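Local coordinates for protein IWS1 (Encephalitozoon cuniculi, PDB 2XPP) that probably acts as a transcription factor that regulates RNA polymerase II transcription, through a conserved, all-helical domain related to the TFIIS N-terminal domain, at residues E43-L48 / R84-D89; L70-L73 / S77-N80. All blocks are in the same frame, centred on the assembly; numbering follows the deposited sequence.

Contact 1. Residues E43-L48 / R84-D89; sequences EISDIL and RKRLLD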
loop_
_atom_site.group_PDB
_atom_site.type_symbol
_atom_site.label_atom_id
_atom_site.label_comp_id
_atom_site.label_asym_id
_atom_site.label_seq_id
_atom_site.Cartn_x
_atom_site.Cartn_y
_atom_site.Cartn_z
ATOM N N GLU A 43 -4.352 -7.059 13.832
ATOM C CA GLU A 43 -3.228 -6.830 14.744
ATOM C C GLU A 43 -2.151 -5.947 14.156
ATOM O O GLU A 43 -1.717 -4.974 14.795
ATOM C CB GLU A 43 -2.574 -8.141 15.154
ATOM C CG GLU A 43 -1.502 -7.938 16.212
ATOM C CD GLU A 43 -0.647 -9.172 16.462
ATOM O OE1 GLU A 43 -1.095 -10.312 16.170
ATOM O OE2 GLU A 43 0.475 -8.981 16.977
ATOM N N ILE A 44 -1.701 -6.299 12.949
ATOM C CA ILE A 44 -0.638 -5.539 12.301
ATOM C C ILE A 44 -1.088 -4.099 12.011
ATOM O O ILE A 44 -0.309 -3.154 12.186
ATOM C CB ILE A 44 -0.107 -6.277 11.059
ATOM C CG1 ILE A 44 0.692 -7.512 11.522
ATOM C CG2 ILE A 44 0.764 -5.325 10.153
ATOM C CD1 ILE A 44 1.153 -8.410 10.421
ATOM N N SER A 45 -2.321 -3.934 11.541
ATOM C CA SER A 45 -2.820 -2.592 11.236
ATOM C C SER A 45 -2.879 -1.690 12.491
ATOM O O SER A 45 -2.581 -0.492 12.426
ATOM C CB SER A 45 -4.155 -2.655 10.491
ATOM O OG SER A 45 -5.215 -3.126 11.337
ATOM N N ASP A 46 -3.253 -2.265 13.615
ATOM C CA ASP A 46 -3.219 -1.542 14.884
ATOM C C ASP A 46 -1.815 -1.035 15.200
ATOM O O ASP A 46 -1.656 0.116 15.607
ATOM C CB ASP A 46 -3.749 -2.403 16.024
ATOM C CG ASP A 46 -5.276 -2.486 16.029
ATOM O OD1 ASP A 46 -5.933 -1.942 15.101
ATOM O OD2 ASP A 46 -5.820 -3.106 16.955
ATOM N N ILE A 47 -0.795 -1.870 15.002
ATOM C CA ILE A 47 0.587 -1.431 15.200
ATOM C C ILE A 47 1.018 -0.363 14.187
ATOM O O ILE A 47 1.682 0.612 14.558
ATOM C CB ILE A 47 1.575 -2.612 15.168
ATOM C CG1 ILE A 47 1.189 -3.631 16.242
ATOM C CG2 ILE A 47 3.023 -2.121 15.280
ATOM C CD1 ILE A 47 1.868 -4.978 16.079
ATOM N N LEU A 48 0.646 -0.545 12.929
ATOM C CA LEU A 48 0.987 0.407 11.883
ATOM C C LEU A 48 0.398 1.776 12.152
ATOM O O LEU A 48 0.871 2.773 11.574
ATOM C CB LEU A 48 0.500 -0.090 10.532
ATOM C CG LEU A 48 1.203 -1.309 9.948
ATOM C CD1 LEU A 48 0.434 -1.689 8.702
ATOM C CD2 LEU A 48 2.678 -0.987 9.607
ATOM N N ARG A 84 -8.014 -4.785 2.099
ATOM C CA ARG A 84 -8.050 -3.591 1.247
ATOM C C ARG A 84 -8.520 -2.395 2.076
ATOM O O ARG A 84 -7.881 -1.324 2.062
ATOM C CB ARG A 84 -8.960 -3.820 0.046
ATOM C CG ARG A 84 -8.430 -5.017 -0.770
ATOM C CD ARG A 84 -8.911 -5.067 -2.204
ATOM N NE ARG A 84 -10.337 -4.844 -2.477
ATOM C CZ ARG A 84 -11.230 -5.826 -2.683
ATOM N NH1 ARG A 84 -10.871 -7.092 -2.531
ATOM N NH2 ARG A 84 -12.495 -5.554 -3.005
ATOM N N LYS A 85 -9.619 -2.572 2.783
ATOM C CA LYS A 85 -10.187 -1.454 3.573
ATOM C C LYS A 85 -9.246 -1.034 4.683
ATOM O O LYS A 85 -8.965 0.176 4.856
ATOM C CB LYS A 85 -11.523 -1.858 4.166
ATOM C CG LYS A 85 -12.555 -1.865 3.103
ATOM C CD LYS A 85 -13.874 -2.221 3.728
ATOM C CE LYS A 85 -14.924 -2.029 2.687
ATOM N NZ LYS A 85 -16.256 -2.314 3.280
ATOM N N ARG A 86 -8.747 -2.003 5.433
ATOM C CA ARG A 86 -7.986 -1.657 6.623
ATOM C C ARG A 86 -6.636 -0.990 6.293
ATOM O O ARG A 86 -6.272 -0.028 6.948
ATOM C CB ARG A 86 -7.741 -2.879 7.441
ATOM C CG ARG A 86 -7.044 -2.543 8.718
ATOM C CD ARG A 86 -8.003 -1.814 9.701
ATOM N NE ARG A 86 -7.275 -1.584 10.938
ATOM C CZ ARG A 86 -7.367 -0.519 11.716
ATOM N NH1 ARG A 86 -8.197 0.476 11.410
ATOM N NH2 ARG A 86 -6.617 -0.457 12.805
ATOM N N LEU A 87 -5.959 -1.486 5.269
ATOM C CA LEU A 87 -4.684 -0.882 4.833
ATOM C C LEU A 87 -4.882 0.492 4.232
ATOM O O LEU A 87 -4.021 1.341 4.405
ATOM C CB LEU A 87 -3.831 -1.783 3.936
ATOM C CG LEU A 87 -3.295 -2.999 4.733
ATOM C CD1 LEU A 87 -2.462 -3.815 3.754
ATOM C CD2 LEU A 87 -2.469 -2.583 5.955
ATOM N N LEU A 88 -5.978 0.740 3.523
ATOM C CA LEU A 88 -6.201 2.097 3.010
ATOM C C LEU A 88 -6.443 3.018 4.212
ATOM O O LEU A 88 -6.011 4.156 4.206
ATOM C CB LEU A 88 -7.419 2.186 2.077
ATOM C CG LEU A 88 -7.182 1.571 0.685
ATOM C CD1 LEU A 88 -8.436 1.798 -0.114
ATOM C CD2 LEU A 88 -5.965 2.131 -0.076
ATOM N N ASP A 89 -7.156 2.521 5.231
ATOM C CA ASP A 89 -7.374 3.310 6.471
ATOM C C ASP A 89 -6.034 3.664 7.139
ATOM O O ASP A 89 -5.853 4.827 7.599
ATOM C CB ASP A 89 -8.254 2.504 7.440
ATOM C CG ASP A 89 -8.518 3.213 8.763
ATOM O OD1 ASP A 89 -8.820 4.439 8.769
ATOM O OD2 ASP A 89 -8.468 2.502 9.805
#
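Arg86 reaches across from helix 81-92 and lays the edge of its guanidinium group against Ser45 and Asp46 of helix 36-48. Its NE donates to Ser45 OG at 2.6 Å, a short and fairly straight bond (N-H...O 157°) that lies close to the guanidinium plane. NH2 adds a weak second bond to the same hydroxyl and meets Asp46 OD1 at 2.8 Å. This is a salt bridge whose hydrogen-bond component is weak; carboxylate and guanidinium are turned almost at right angles to each other, 86° apart. Serine suits its place: a short side chain pointing at the partner helix lets the arginine come close, so that Arg86 CG also rests on Ser45 CB at 3.4 Å.

The arginine is aimed by its own torsions. CG lies opposite the backbone N (chi1 -176°), and a bend at chi2 sends the rest of the chain past Ser45 toward Asp46. From the far end of the group, NH1 forms a salt bridge with Asp89 OD2 at 2.6 Å, one turn further along the same helix. Asp46 and Asp89 thus grip different nitrogens and limit rotation of the guanidinium, and two carboxylates probably stabilise its positive charge. The single hydroxyl hydrogen of Ser45 can be given to, or shared between, the carbonyl oxygens of Val41 and Glu42, leaving OG to accept from Arg86.

Beneath this polar layer, Leu48 CD1 meets Leu87 CD2 at 4.1 Å. Both leucines continue into the interior, where Leu48 touches Leu13 and Ile62 and Leu87 touches Trp69 and Leu70. The two segments run almost parallel, their axes 10.1 Å apart at closest approach: a helix pair with an apolar inner side and a salt-bridge network along its outer side, within the helical bundle of a TFIIS N-terminal-like domain.

Contact 2. Residues L70-L73 / S77-N80; sequences LEPL and SMPN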
loop_
_atom_site.group_PDB
_atom_site.type_symbol
_atom_site.label_atom_id
_atom_site.label_comp_id
_atom_site.label_asym_id
_atom_site.label_seq_id
_atom_site.Cartn_x
_atom_site.Cartn_y
_atom_site.Cartn_z
ATOM N N LEU A 70 -1.407 -5.022 -0.594
ATOM C CA LEU A 70 -2.556 -4.520 -1.413
ATOM C C LEU A 70 -2.523 -5.030 -2.857
ATOM O O LEU A 70 -3.516 -4.948 -3.599
ATOM C CB LEU A 70 -2.481 -2.994 -1.445
ATOM C CG LEU A 70 -2.849 -2.307 -0.096
ATOM C CD1 LEU A 70 -2.532 -0.801 -0.225
ATOM C CD2 LEU A 70 -4.357 -2.497 0.243
ATOM N N GLU A 71 -1.366 -5.511 -3.269
ATOM C CA GLU A 71 -1.171 -5.961 -4.665
ATOM C C GLU A 71 -1.911 -7.257 -5.001
ATOM O O GLU A 71 -2.278 -8.039 -4.050
ATOM C CB GLU A 71 0.312 -6.089 -4.964
ATOM C CG GLU A 71 0.933 -4.732 -5.235
ATOM C CD GLU A 71 2.420 -4.842 -5.563
ATOM O OE1 GLU A 71 3.131 -5.683 -4.948
ATOM O OE2 GLU A 71 2.892 -4.144 -6.495
ATOM N N PRO A 72 -2.172 -7.493 -6.301
ATOM C CA PRO A 72 -2.830 -8.776 -6.640
ATOM C C PRO A 72 -1.977 -9.972 -6.214
ATOM O O PRO A 72 -0.744 -9.898 -6.180
ATOM C CB PRO A 72 -2.908 -8.765 -8.168
ATOM C CG PRO A 72 -2.702 -7.300 -8.539
ATOM C CD PRO A 72 -1.838 -6.705 -7.506
ATOM N N LEU A 73 -2.663 -11.036 -5.893
ATOM C CA LEU A 73 -2.037 -12.353 -5.765
ATOM C C LEU A 73 -1.462 -12.873 -7.107
ATOM O O LEU A 73 -1.840 -12.387 -8.192
ATOM C CB LEU A 73 -3.066 -13.363 -5.234
ATOM C CG LEU A 73 -3.133 -13.101 -3.731
ATOM C CD1 LEU A 73 -4.161 -12.034 -3.349
ATOM C CD2 LEU A 73 -3.263 -14.360 -2.927
ATOM N N SER A 77 -5.927 -12.619 -8.613
ATOM C CA SER A 77 -7.002 -12.272 -7.678
ATOM C C SER A 77 -6.593 -11.149 -6.712
ATOM O O SER A 77 -5.420 -10.893 -6.520
ATOM C CB SER A 77 -7.466 -13.487 -6.868
ATOM O OG SER A 77 -6.431 -13.972 -6.041
ATOM N N MET A 78 -7.570 -10.471 -6.115
ATOM C CA MET A 78 -7.224 -9.404 -5.154
ATOM C C MET A 78 -7.349 -9.916 -3.716
ATOM O O MET A 78 -8.179 -10.795 -3.439
ATOM C CB MET A 78 -8.116 -8.172 -5.359
ATOM C CG MET A 78 -7.984 -7.537 -6.744
ATOM S SD MET A 78 -6.341 -6.938 -7.153
ATOM C CE MET A 78 -6.178 -5.478 -6.089
ATOM N N PRO A 79 -6.588 -9.300 -2.789
ATOM C CA PRO A 79 -6.766 -9.683 -1.385
ATOM C C PRO A 79 -8.153 -9.392 -0.879
ATOM O O PRO A 79 -8.849 -8.510 -1.432
ATOM C CB PRO A 79 -5.776 -8.790 -0.631
ATOM C CG PRO A 79 -5.126 -7.938 -1.622
ATOM C CD PRO A 79 -5.566 -8.255 -2.992
ATOM N N ASN A 80 -8.555 -10.145 0.154
ATOM C CA ASN A 80 -9.847 -9.988 0.804
ATOM C C ASN A 80 -10.133 -8.515 1.109
ATOM O O ASN A 80 -9.214 -7.768 1.498
ATOM C CB ASN A 80 -9.842 -10.787 2.117
ATOM C CG ASN A 80 -11.153 -10.843 2.752
ATOM O OD1 ASN A 80 -11.703 -9.828 3.208
ATOM N ND2 ASN A 80 -11.731 -12.074 2.812
#
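Leu73 closes the turn against Ser77, Met78 and Pro79, and its side chain can be followed outward from the backbone. CB lies 3.5 Å from Ser77 OG in a van der Waals contact; that hydroxyl has its polar partner in Asp75, within the turn. CG stays near the same oxygen. CD1 then lies against Ser77 O (3.6 Å), passes the carbonyl carbon of Met78 and reaches Pro79 N (3.7 Å) and the CD of that ring. With chi1 at -79°, CG sits beside the backbone N, which carries the methyl back over the opposing chain. Leucine suits this place because it is apolar and long enough to carry CD1 from the serine to the proline ring. Asn25 and Asn28 of helix 5-30 also touch it.

The backbone supplies the bond that ties the ends together: Leu73 N donates to Ser77 O at 2.8 Å, with the donor almost in line with the carbonyl (C=O...N 165°). Beside it, Met78 starts out away from the opposing segment, but bends at chi2 and chi3 bring its end back. SD settles next to Pro72 CG at 3.9 Å, the two side chains lying alongside each other, and CE reaches Leu70 O at 3.7 Å. An unbranched, flexible methionine can make such a return; it also packs on Phe112 and Tyr113. The Pro79 ring approaches the end of helix 62-70 from the other segment, its CD 3.5 Å from Glu71 O, while Leu70 O accepts a hydrogen bond from Tyr113.

The one hydrogen bond between the two segments is thus joined by van der Waals contacts of the prolines, Met78 and Leu73. Pro72 and Pro79 have no backbone N-H to satisfy and restrict their own phi angles, which would limit the freedom of the connection between helices 62-70 and 81-92.

Overall arrangement
Contact 2 is nested within the chain loop that contact 1 closes, and their centres lie about 15 Å apart. Helix 81-92 joins them: its Arg84 and Leu87 reach the turn formed by 70-73 and 77-80, while Arg86 and Leu87 face helix 36-48. Arg84 NH1 lies 2.7 Å from Pro79 O, a probable hydrogen bond, and Leu87 CB packs on Leu70 CD2 at 3.8 Å. Asn80 caps the start of this helix through Lys82 N. Contact 1 sits deeper (centre about 8 Å from the chain centre, against 11 Å). Glu71 OE2 is hydrogen-bonded to an aromatic side chain of another protein's chain, where Pro72 also packs on an aromatic, so the turn takes part in partner binding.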